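Alpha-L-arabinofuranosidase B (Aspergillus kawachii, PDB 6SXT) hydrolyses terminal non-reducing alpha-L-arabinofuranosyl groups from arabinoxylan, arabinan and related plant polysaccharides, acting as a retaining glycosidase of family GH54. Local coordinates at residues D158-N166 and N284-M295; I200-G211 and D237-N245. All coordinates share one frame; numbering follows the deposited sequence.

How the interactions relate
Both interactions lie in the catalytic domain, centres about 13 Å apart, with 200-211 and 237-245 falling in sequence between 158-166 and 284-295. Strands 163-164 and 199-203 belong to one four-stranded sheet, 288-296 and 238-245 to the large antiparallel one, so the strand parts of both interactions pack the smaller sheet against the larger. They meet at the inhibitor LXE: interaction 2 carries the nucleophile Glu205, whose OE2 is bonded to LXE C1' at 1.4 Å, while Cys160 SG of interaction 1 lies 3.8 Å from LXE O3'. The unusually short approach of Asp163 OD2 to Asp203 OD2, 2.5 Å, is consistent with a proton shared by the acids; Cys161 SG lies 4.0 Å from Asp203 OD2.

Interaction 1: residues D158-N166 and N284-M295; sequences DACCFDYGN and NGAQGTFYEGVM. With NAG (2-acetamido-2-deoxy-beta-D-glucopyranose), chain B; LXE ([(1~{S},2~{S},3~{S},4~{S})-2-(hydroxymethyl)-3,4-bis(oxidanyl)cyclopentyl]azanium), chain G.
Phe162 lays one face of its ring on the backbone of Gly288, whose CA sits 3.5 Å from the ring centroid and 16° off the normal, a CH-pi contact. With no side chain at Gly288, the ring rests directly on strand 288-295. CG of Phe162 is anti to the backbone N (chi1 -175°), which carries the ring across to that strand. Tyr164 offers a face to the edge of Phe290: Phe290 CE1 stands over the centre of the Tyr164 ring, the centroids are 4.9 Å apart and the planes meet at 50°. The hydroxyl of Tyr164 is hydrogen-bonded to His19. Met295 SD lies 5.4 Å from the Tyr164 centroid, a distant Met-aromatic contact, and the bend at chi3 brings Met295 CE to 3.8 Å from Asn166 CB. At the loop end, Ala286 CB presses to 3.2 Å from Phe162 N, and Gly285 N donates to Cys160 O at 3.1 Å. A water accepts from Ala286 N at 2.9 Å. These contacts back the cis-peptide-linked vicinal disulfide Cys160-Cys161, whose sulfurs face LXE. A strand and its preceding loop laid on strand 288-295, with the pocket beyond, are typical of this concanavalin-like sandwich.

Interaction 2: residues I200-G211 and D237-N245; sequences IMVDMENNLFSG and DKWAIRGAN. With LXE ([(1~{S},2~{S},3~{S},4~{S})-2-(hydroxymethyl)-3,4-bis(oxidanyl)cyclopentyl]azanium), chain G; EDO (1,2-ethanediol), chain P.
Met204 and Trp239 form the tight part. The methionine methyl CE stands over the centre of the indole, 3.5 Å from the centroid of the six-membered ring and 16° off its normal, while Met204 SD lies 5.1 Å from the centroid of the five-membered ring, a more distant Met-aromatic contact. CG of Trp239 sits between its backbone N and carbonyl carbon (chi1 63°), swinging the indole toward the 200-211 hairpin. There Val202 CG2 touches Trp239 CZ3 at 3.5 Å, and Gly211 O meets the indole in plane at its edge, 3.5 Å from Trp239 CZ2. Ile241 continues the packing, its CG1 3.7 Å from Val202 CG2 and its CG2 3.8 Å from Ile200 CG2. Toward Gly243 the fit is looser: Ile200 CD1 stays 4.1 Å from Gly243 CA, and strand 238-245 begins open to solvent at Lys238. At the end of strand 200-203 Asp203 accepts hydrogen bonds from LXE O5' (OD1) and O3' (OD2), and in the turn Glu205 OE2 is covalently bonded to LXE C1'. With no hydrogen bond across it, the contact relies on apolar fit behind a hairpin whose polar end holds a covalent adduct resembling a retaining enzyme's glycosyl-enzyme intermediate.

Interaction 1: residues D158-N166 and N284-M295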
loop_
_atom_site.group_PDB
_atom_site.type_symbol
_atom_site.label_atom_id
_atom_site.label_comp_id
_atom_site.label_asym_id
_atom_site.label_seq_id
_atom_site.Cartn_x
_atom_site.Cartn_y
_atom_site.Cartn_z
ATOM N N ASP A 158 -11.366 -6.619 2.105
ATOM C CA ASP A 158 -12.764 -6.661 1.661
ATOM C C ASP A 158 -13.478 -5.414 2.159
ATOM O O ASP A 158 -14.724 -5.348 1.981
ATOM C CB ASP A 158 -13.419 -7.961 2.154
ATOM C CG ASP A 158 -13.360 -8.146 3.651
ATOM O OD1 ASP A 158 -12.899 -7.257 4.334
ATOM O OD2 ASP A 158 -13.816 -9.236 4.117
ATOM N N ALA A 159 -12.747 -4.404 2.627
ATOM C CA ALA A 159 -13.334 -3.160 3.170
ATOM C C ALA A 159 -13.395 -2.105 2.082
ATOM O O ALA A 159 -12.580 -2.110 1.166
ATOM C CB ALA A 159 -12.555 -2.705 4.340
ATOM N N CYS A 160 -14.342 -1.189 2.146
ATOM C CA CYS A 160 -14.460 -0.153 1.111
ATOM C C CYS A 160 -13.393 0.910 1.362
ATOM O O CYS A 160 -13.279 1.396 2.489
ATOM C CB CYS A 160 -15.819 0.500 1.137
ATOM S SG CYS A 160 -16.030 1.665 -0.211
ATOM N N CYS A 161 -12.589 1.288 0.365
ATOM C CA CYS A 161 -12.539 0.748 -0.980
ATOM C C CYS A 161 -11.152 1.057 -1.549
ATOM O O CYS A 161 -10.704 2.199 -1.387
ATOM C CB CYS A 161 -13.512 1.360 -1.980
ATOM S SG CYS A 161 -15.218 0.707 -1.913
ATOM N N PHE A 162 -10.467 0.078 -2.135
ATOM C CA PHE A 162 -9.109 0.355 -2.680
ATOM C C PHE A 162 -9.293 0.754 -4.139
ATOM O O PHE A 162 -9.347 -0.121 -5.033
ATOM C CB PHE A 162 -8.179 -0.855 -2.535
ATOM C CG PHE A 162 -6.792 -0.497 -2.989
ATOM C CD1 PHE A 162 -6.030 0.325 -2.196
ATOM C CD2 PHE A 162 -6.306 -0.872 -4.237
ATOM C CE1 PHE A 162 -4.770 0.743 -2.580
ATOM C CE2 PHE A 162 -5.046 -0.436 -4.644
ATOM C CZ PHE A 162 -4.294 0.354 -3.815
ATOM N N ASP A 163 -9.435 2.040 -4.380
ATOM C CA ASP A 163 -9.781 2.595 -5.694
ATOM C C ASP A 163 -8.638 3.423 -6.294
ATOM O O ASP A 163 -7.845 4.018 -5.578
ATOM C CB ASP A 163 -11.020 3.471 -5.716
ATOM C CG ASP A 163 -12.334 2.790 -5.461
ATOM O OD1 ASP A 163 -12.370 1.569 -5.264
ATOM O OD2 ASP A 163 -13.369 3.574 -5.406
ATOM N N TYR A 164 -8.635 3.511 -7.612
ATOM C CA TYR A 164 -7.827 4.503 -8.340
ATOM C C TYR A 164 -8.676 4.992 -9.493
ATOM O O TYR A 164 -9.108 4.185 -10.350
ATOM C CB TYR A 164 -6.515 3.925 -8.880
ATOM C CG TYR A 164 -5.730 4.890 -9.724
ATOM C CD1 TYR A 164 -5.199 6.043 -9.169
ATOM C CD2 TYR A 164 -5.549 4.717 -11.094
ATOM C CE1 TYR A 164 -4.478 6.957 -9.917
ATOM C CE2 TYR A 164 -4.813 5.603 -11.861
ATOM C CZ TYR A 164 -4.267 6.741 -11.280
ATOM O OH TYR A 164 -3.570 7.618 -12.070
ATOM N N GLY A 165 -8.939 6.304 -9.535
ATOM C CA GLY A 165 -9.625 6.900 -10.677
ATOM C C GLY A 165 -10.529 8.060 -10.328
ATOM O O GLY A 165 -10.234 8.835 -9.427
ATOM N N ASN A 166 -11.618 8.194 -11.082
ATOM C CA ASN A 166 -12.433 9.423 -11.164
ATOM C C ASN A 166 -13.446 9.433 -10.018
ATOM O O ASN A 166 -14.142 8.408 -9.806
ATOM C CB ASN A 166 -13.142 9.452 -12.514
ATOM C CG ASN A 166 -13.599 10.821 -12.979
ATOM O OD1 ASN A 166 -14.225 11.544 -12.188
ATOM N ND2 ASN A 166 -13.265 11.198 -14.200
ATOM N N ASN A 284 -12.277 4.561 3.980
ATOM C CA ASN A 284 -10.811 4.379 4.162
ATOM C C ASN A 284 -10.471 3.084 4.895
ATOM O O ASN A 284 -9.534 3.093 5.675
ATOM C CB ASN A 284 -10.160 5.634 4.723
ATOM C CG ASN A 284 -10.578 6.117 6.115
ATOM O OD1 ASN A 284 -9.891 5.837 7.132
ATOM N ND2 ASN A 284 -11.615 6.919 6.154
ATOM N N GLY A 285 -11.217 2.019 4.667
ATOM C CA GLY A 285 -10.939 0.732 5.316
ATOM C C GLY A 285 -10.047 -0.199 4.508
ATOM O O GLY A 285 -9.600 -1.206 5.058
ATOM N N ALA A 286 -9.803 0.135 3.235
ATOM C CA ALA A 286 -9.144 -0.804 2.305
ATOM C C ALA A 286 -7.624 -0.727 2.427
ATOM O O ALA A 286 -7.040 0.236 2.959
ATOM C CB ALA A 286 -9.594 -0.553 0.888
ATOM N N GLN A 287 -6.994 -1.747 1.874
ATOM C CA GLN A 287 -5.542 -1.771 1.721
ATOM C C GLN A 287 -5.211 -2.222 0.306
ATOM O O GLN A 287 -5.990 -2.930 -0.327
ATOM C CB GLN A 287 -4.876 -2.644 2.794
ATOM C CG GLN A 287 -5.224 -4.110 2.676
ATOM C CD GLN A 287 -4.773 -4.941 3.858
ATOM O OE1 GLN A 287 -4.436 -4.374 4.913
ATOM N NE2 GLN A 287 -4.718 -6.272 3.700
ATOM N N GLY A 288 -3.987 -1.889 -0.135
ATOM C CA GLY A 288 -3.510 -2.251 -1.479
ATOM C C GLY A 288 -2.215 -1.556 -1.767
ATOM O O GLY A 288 -1.752 -0.769 -0.959
ATOM N N THR A 289 -1.615 -1.911 -2.887
ATOM C CA THR A 289 -0.361 -1.308 -3.293
ATOM C C THR A 289 -0.474 -0.826 -4.730
ATOM O O THR A 289 -0.875 -1.616 -5.601
ATOM C CB THR A 289 0.810 -2.299 -3.228
ATOM O OG1 THR A 289 0.966 -2.743 -1.881
ATOM C CG2 THR A 289 2.116 -1.686 -3.680
ATOM N N PHE A 290 -0.053 0.400 -4.946
ATOM C CA PHE A 290 -0.053 1.062 -6.264
ATOM C C PHE A 290 1.378 1.291 -6.713
ATOM O O PHE A 290 2.196 1.848 -5.946
ATOM C CB PHE A 290 -0.787 2.395 -6.158
ATOM C CG PHE A 290 -0.812 3.257 -7.391
ATOM C CD1 PHE A 290 -1.871 3.205 -8.267
ATOM C CD2 PHE A 290 0.191 4.188 -7.623
ATOM C CE1 PHE A 290 -1.966 4.047 -9.364
ATOM C CE2 PHE A 290 0.123 5.024 -8.740
ATOM C CZ PHE A 290 -0.966 4.959 -9.606
ATOM N N TYR A 291 1.695 0.873 -7.938
ATOM C CA TYR A 291 3.057 1.104 -8.494
ATOM C C TYR A 291 3.031 2.209 -9.564
ATOM O O TYR A 291 3.974 3.019 -9.632
ATOM C CB TYR A 291 3.576 -0.212 -9.094
ATOM C CG TYR A 291 3.769 -1.288 -8.051
ATOM C CD1 TYR A 291 4.801 -1.261 -7.130
ATOM C CD2 TYR A 291 2.904 -2.364 -7.983
ATOM C CE1 TYR A 291 4.978 -2.254 -6.181
ATOM C CE2 TYR A 291 3.069 -3.344 -7.037
ATOM C CZ TYR A 291 4.097 -3.311 -6.139
ATOM O OH TYR A 291 4.275 -4.317 -5.219
ATOM N N GLU A 292 2.068 2.181 -10.473
ATOM C CA GLU A 292 1.948 3.155 -11.558
ATOM C C GLU A 292 0.510 3.166 -12.054
ATOM O O GLU A 292 -0.191 2.150 -11.888
ATOM C CB GLU A 292 2.910 2.851 -12.724
ATOM C CG GLU A 292 2.664 1.513 -13.410
ATOM C CD GLU A 292 3.637 1.233 -14.550
ATOM O OE1 GLU A 292 4.791 0.936 -14.223
ATOM O OE2 GLU A 292 3.254 1.415 -15.719
ATOM N N GLY A 293 0.117 4.261 -12.659
ATOM C CA GLY A 293 -1.211 4.304 -13.268
ATOM C C GLY A 293 -1.428 5.641 -13.939
ATOM O O GLY A 293 -0.688 6.599 -13.697
ATOM N N VAL A 294 -2.475 5.674 -14.754
ATOM C CA VAL A 294 -2.837 6.891 -15.489
ATOM C C VAL A 294 -4.351 7.000 -15.590
ATOM O O VAL A 294 -5.054 5.998 -15.471
ATOM C CB VAL A 294 -2.218 6.959 -16.876
ATOM C CG1 VAL A 294 -0.722 6.680 -16.932
ATOM C CG2 VAL A 294 -2.981 6.093 -17.865
ATOM N N MET A 295 -4.781 8.209 -15.970
ATOM C CA MET A 295 -6.147 8.470 -16.479
ATOM C C MET A 295 -5.983 9.215 -17.792
ATOM O O MET A 295 -5.034 10.001 -17.954
ATOM C CB MET A 295 -6.987 9.310 -15.515
ATOM C CG MET A 295 -7.228 8.563 -14.211
ATOM S SD MET A 295 -7.984 9.650 -12.960
ATOM C CE MET A 295 -9.583 9.989 -13.723
HETATM C C1 NAG B . -12.065 -11.792 1.834
HETATM C C2 NAG B . -13.379 -12.357 2.449
HETATM C C3 NAG B . -13.115 -12.817 3.889
HETATM C C4 NAG B . -11.982 -13.813 3.940
HETATM C C5 NAG B . -10.777 -13.133 3.213
HETATM C C6 NAG B . -9.564 -14.013 3.217
HETATM C C7 NAG B . -15.625 -11.555 1.846
HETATM C C8 NAG B . -16.518 -10.397 1.966
HETATM N N2 NAG B . -14.443 -11.380 2.443
HETATM O O3 NAG B . -14.383 -13.459 4.292
HETATM O O4 NAG B . -11.507 -14.020 5.268
HETATM O O5 NAG B . -11.099 -12.869 1.860
HETATM O O6 NAG B . -9.807 -15.263 2.606
HETATM O O7 NAG B . -15.932 -12.555 1.172
HETATM C "C1'" LXE G . -19.715 5.603 -2.372
HETATM C "C2'" LXE G . -18.187 5.654 -2.313
HETATM O "O2'" LXE G . -17.692 6.830 -2.841
HETATM C "C3'" LXE G . -17.848 4.464 -3.101
HETATM O "O3'" LXE G . -16.389 4.200 -2.973
HETATM C "C4'" LXE G . -18.649 3.400 -2.382
HETATM C "C5'" LXE G . -18.948 2.193 -3.252
HETATM O "O5'" LXE G . -19.549 2.496 -4.491
HETATM C "C6'" LXE G . -19.955 4.177 -1.943
HETATM N "N1'" LXE G . -20.028 4.033 -0.460
HETATM O O HOH W 1 -9.730 2.607 1.694
#

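Interaction 2: residues I200-G211 and D237-N245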
loop_
_atom_site.group_PDB
_atom_site.type_symbol
_atom_site.label_atom_id
_atom_site.label_comp_id
_atom_site.label_asym_id
_atom_site.label_seq_id
_atom_site.Cartn_x
_atom_site.Cartn_y
_atom_site.Cartn_z
ATOM N N ILE A 200 -10.882 -7.373 -9.848
ATOM C CA ILE A 200 -10.908 -6.003 -10.407
ATOM C C ILE A 200 -12.355 -5.691 -10.684
ATOM O O ILE A 200 -13.016 -6.441 -11.410
ATOM C CB ILE A 200 -10.108 -5.869 -11.707
ATOM C CG1 ILE A 200 -8.640 -6.252 -11.480
ATOM C CG2 ILE A 200 -10.286 -4.477 -12.243
ATOM C CD1 ILE A 200 -7.905 -6.504 -12.764
ATOM N N MET A 201 -12.831 -4.599 -10.106
ATOM C CA MET A 201 -14.205 -4.146 -10.403
ATOM C C MET A 201 -14.149 -2.653 -10.709
ATOM O O MET A 201 -13.067 -2.039 -10.618
ATOM C CB MET A 201 -15.124 -4.432 -9.223
ATOM C CG MET A 201 -15.187 -5.907 -8.954
ATOM S SD MET A 201 -16.510 -6.409 -7.772
ATOM C CE MET A 201 -15.619 -6.227 -6.261
ATOM N N VAL A 202 -15.286 -2.087 -11.041
ATOM C CA VAL A 202 -15.362 -0.636 -11.313
ATOM C C VAL A 202 -16.305 -0.031 -10.287
ATOM O O VAL A 202 -17.467 -0.445 -10.214
ATOM C CB VAL A 202 -15.773 -0.297 -12.739
ATOM C CG1 VAL A 202 -15.920 1.190 -12.956
ATOM C CG2 VAL A 202 -14.755 -0.891 -13.713
ATOM N N ASP A 203 -15.789 0.942 -9.571
ATOM C CA ASP A 203 -16.582 1.705 -8.578
ATOM C C ASP A 203 -17.262 2.807 -9.358
ATOM O O ASP A 203 -16.608 3.737 -9.862
ATOM C CB ASP A 203 -15.691 2.204 -7.450
ATOM C CG ASP A 203 -16.437 2.753 -6.253
ATOM O OD1 ASP A 203 -17.695 2.920 -6.416
ATOM O OD2 ASP A 203 -15.756 2.899 -5.181
ATOM N N MET A 204 -18.610 2.736 -9.407
ATOM C CA MET A 204 -19.427 3.773 -10.083
ATOM C C MET A 204 -20.276 4.524 -9.044
ATOM O O MET A 204 -21.122 5.305 -9.484
ATOM C CB MET A 204 -20.314 3.142 -11.149
ATOM C CG MET A 204 -19.519 2.517 -12.272
ATOM S SD MET A 204 -20.573 2.100 -13.705
ATOM C CE MET A 204 -19.501 0.933 -14.550
ATOM N N GLU A 205 -19.965 4.335 -7.772
ATOM C CA GLU A 205 -20.644 4.893 -6.576
ATOM C C GLU A 205 -21.951 4.113 -6.312
ATOM O O GLU A 205 -22.761 3.916 -7.241
ATOM C CB GLU A 205 -20.874 6.397 -6.712
ATOM C CG GLU A 205 -21.413 7.063 -5.448
ATOM C CD GLU A 205 -20.550 6.953 -4.209
ATOM O OE1 GLU A 205 -19.984 7.926 -3.725
ATOM O OE2 GLU A 205 -20.346 5.709 -3.611
ATOM N N ASN A 206 -22.075 3.722 -5.058
ATOM C CA ASN A 206 -23.149 2.854 -4.513
ATOM C C ASN A 206 -23.165 1.546 -5.285
ATOM O O ASN A 206 -24.191 0.853 -5.342
ATOM C CB ASN A 206 -24.508 3.563 -4.566
ATOM C CG ASN A 206 -24.469 4.929 -3.893
ATOM O OD1 ASN A 206 -25.100 5.849 -4.396
ATOM N ND2 ASN A 206 -23.765 5.070 -2.792
ATOM N N ASN A 207 -22.003 1.124 -5.770
ATOM C CA ASN A 207 -21.861 -0.158 -6.483
ATOM C C ASN A 207 -20.380 -0.286 -6.887
ATOM O O ASN A 207 -19.903 0.611 -7.537
ATOM C CB ASN A 207 -22.750 -0.293 -7.711
ATOM C CG ASN A 207 -23.999 -1.151 -7.480
ATOM O OD1 ASN A 207 -23.945 -2.234 -6.881
ATOM N ND2 ASN A 207 -25.146 -0.579 -7.841
ATOM N N LEU A 208 -19.827 -1.461 -6.601
ATOM C CA LEU A 208 -18.640 -1.993 -7.308
ATOM C C LEU A 208 -19.211 -2.992 -8.291
ATOM O O LEU A 208 -19.974 -3.895 -7.860
ATOM C CB LEU A 208 -17.719 -2.654 -6.307
ATOM C CG LEU A 208 -17.231 -1.815 -5.135
ATOM C CD1 LEU A 208 -16.326 -2.642 -4.245
ATOM C CD2 LEU A 208 -16.526 -0.574 -5.583
ATOM N N PHE A 209 -18.940 -2.816 -9.552
ATOM C CA PHE A 209 -19.447 -3.678 -10.625
ATOM C C PHE A 209 -18.349 -4.597 -11.134
ATOM O O PHE A 209 -17.290 -4.150 -11.579
ATOM C CB PHE A 209 -20.009 -2.843 -11.770
ATOM C CG PHE A 209 -21.342 -2.203 -11.448
ATOM C CD1 PHE A 209 -22.482 -2.989 -11.378
ATOM C CD2 PHE A 209 -21.477 -0.845 -11.311
ATOM C CE1 PHE A 209 -23.723 -2.421 -11.135
ATOM C CE2 PHE A 209 -22.723 -0.269 -11.118
ATOM C CZ PHE A 209 -23.828 -1.064 -10.987
ATOM N N SER A 210 -18.679 -5.876 -11.185
ATOM C CA SER A 210 -17.839 -6.926 -11.804
ATOM C C SER A 210 -18.322 -7.236 -13.217
ATOM O O SER A 210 -17.747 -8.082 -13.922
ATOM C CB SER A 210 -17.823 -8.158 -10.956
ATOM O OG SER A 210 -19.178 -8.609 -10.741
ATOM N N GLY A 211 -19.310 -6.499 -13.702
ATOM C CA GLY A 211 -19.855 -6.592 -15.063
ATOM C C GLY A 211 -21.214 -5.909 -15.125
ATOM O O GLY A 211 -21.518 -5.137 -14.227
ATOM N N ASP A 237 -22.599 5.000 -22.506
ATOM C CA ASP A 237 -23.254 3.685 -22.309
ATOM C C ASP A 237 -22.314 2.583 -22.788
ATOM O O ASP A 237 -22.756 1.571 -23.372
ATOM C CB ASP A 237 -24.557 3.613 -23.111
ATOM C CG ASP A 237 -25.509 2.576 -22.573
ATOM O OD1 ASP A 237 -25.312 2.099 -21.482
ATOM O OD2 ASP A 237 -26.541 2.378 -23.245
ATOM N N LYS A 238 -21.021 2.722 -22.497
ATOM C CA LYS A 238 -20.106 1.574 -22.712
ATOM C C LYS A 238 -19.018 1.647 -21.633
ATOM O O LYS A 238 -18.620 2.768 -21.238
ATOM C CB LYS A 238 -19.441 1.501 -24.092
ATOM C CG LYS A 238 -18.653 2.706 -24.567
ATOM C CD LYS A 238 -18.185 2.587 -26.035
ATOM C CE LYS A 238 -17.247 3.710 -26.444
ATOM N NZ LYS A 238 -16.935 3.667 -27.897
ATOM N N TRP A 239 -18.524 0.494 -21.196
ATOM C CA TRP A 239 -17.355 0.479 -20.276
ATOM C C TRP A 239 -16.736 -0.901 -20.335
ATOM O O TRP A 239 -17.343 -1.854 -20.895
ATOM C CB TRP A 239 -17.759 0.845 -18.856
ATOM C CG TRP A 239 -18.707 -0.110 -18.234
ATOM C CD1 TRP A 239 -20.026 -0.278 -18.600
ATOM C CD2 TRP A 239 -18.460 -1.038 -17.183
ATOM N NE1 TRP A 239 -20.603 -1.188 -17.793
ATOM C CE2 TRP A 239 -19.652 -1.733 -16.932
ATOM C CE3 TRP A 239 -17.331 -1.377 -16.411
ATOM C CZ2 TRP A 239 -19.750 -2.735 -15.978
ATOM C CZ3 TRP A 239 -17.434 -2.358 -15.481
ATOM C CH2 TRP A 239 -18.615 -3.052 -15.257
ATOM N N ALA A 240 -15.545 -1.035 -19.771
ATOM C CA ALA A 240 -14.838 -2.325 -19.850
ATOM C C ALA A 240 -13.881 -2.508 -18.678
ATOM O O ALA A 240 -13.375 -1.514 -18.110
ATOM C CB ALA A 240 -14.063 -2.411 -21.119
ATOM N N ILE A 241 -13.658 -3.764 -18.337
ATOM C CA ILE A 241 -12.629 -4.221 -17.380
ATOM C C ILE A 241 -11.721 -5.135 -18.166
ATOM O O ILE A 241 -12.203 -6.131 -18.691
ATOM C CB ILE A 241 -13.202 -5.003 -16.199
ATOM C CG1 ILE A 241 -14.190 -4.156 -15.384
ATOM C CG2 ILE A 241 -12.094 -5.606 -15.356
ATOM C CD1 ILE A 241 -14.964 -4.951 -14.385
ATOM N N ARG A 242 -10.425 -4.864 -18.096
ATOM C CA ARG A 242 -9.417 -5.775 -18.665
ATOM C C ARG A 242 -8.330 -6.003 -17.612
ATOM O O ARG A 242 -8.064 -5.080 -16.825
ATOM C CB ARG A 242 -8.836 -5.162 -19.934
ATOM C CG ARG A 242 -9.881 -4.847 -20.976
ATOM C CD ARG A 242 -9.310 -4.322 -22.275
ATOM N NE ARG A 242 -8.668 -5.381 -23.053
ATOM C CZ ARG A 242 -7.678 -5.199 -23.917
ATOM N NH1 ARG A 242 -7.132 -4.020 -24.126
ATOM N NH2 ARG A 242 -7.222 -6.256 -24.566
ATOM N N GLY A 243 -7.737 -7.171 -17.606
ATOM C CA GLY A 243 -6.742 -7.524 -16.601
ATOM C C GLY A 243 -5.638 -8.332 -17.246
ATOM O O GLY A 243 -5.860 -9.091 -18.180
ATOM N N ALA A 244 -4.472 -8.229 -16.675
ATOM C CA ALA A 244 -3.270 -8.985 -17.113
ATOM C C ALA A 244 -2.377 -9.227 -15.924
ATOM O O ALA A 244 -2.441 -8.496 -14.921
ATOM C CB ALA A 244 -2.474 -8.241 -18.142
ATOM N N ASN A 245 -1.499 -10.241 -16.070
ATOM C CA ASN A 245 -0.265 -10.341 -15.268
ATOM C C ASN A 245 0.677 -9.268 -15.761
ATOM O O ASN A 245 1.067 -9.271 -16.902
ATOM C CB ASN A 245 0.329 -11.736 -15.496
ATOM C CG ASN A 245 1.525 -11.985 -14.596
ATOM O OD1 ASN A 245 2.083 -11.049 -14.025
ATOM N ND2 ASN A 245 1.981 -13.244 -14.570
HETATM C "C1'" LXE G . -19.715 5.603 -2.372
HETATM C "C2'" LXE G . -18.187 5.654 -2.313
HETATM O "O2'" LXE G . -17.692 6.830 -2.841
HETATM C "C3'" LXE G . -17.848 4.464 -3.101
HETATM O "O3'" LXE G . -16.389 4.200 -2.973
HETATM C "C4'" LXE G . -18.649 3.400 -2.382
HETATM C "C5'" LXE G . -18.948 2.193 -3.252
HETATM O "O5'" LXE G . -19.549 2.496 -4.491
HETATM C "C6'" LXE G . -19.955 4.177 -1.943
HETATM N "N1'" LXE G . -20.028 4.033 -0.460
HETATM C C1 EDO P . -19.372 -11.689 -17.230
HETATM O O1 EDO P . -20.208 -12.554 -16.445
HETATM C C2 EDO P . -19.327 -10.196 -16.999
HETATM O O2 EDO P . -18.119 -9.511 -16.418
#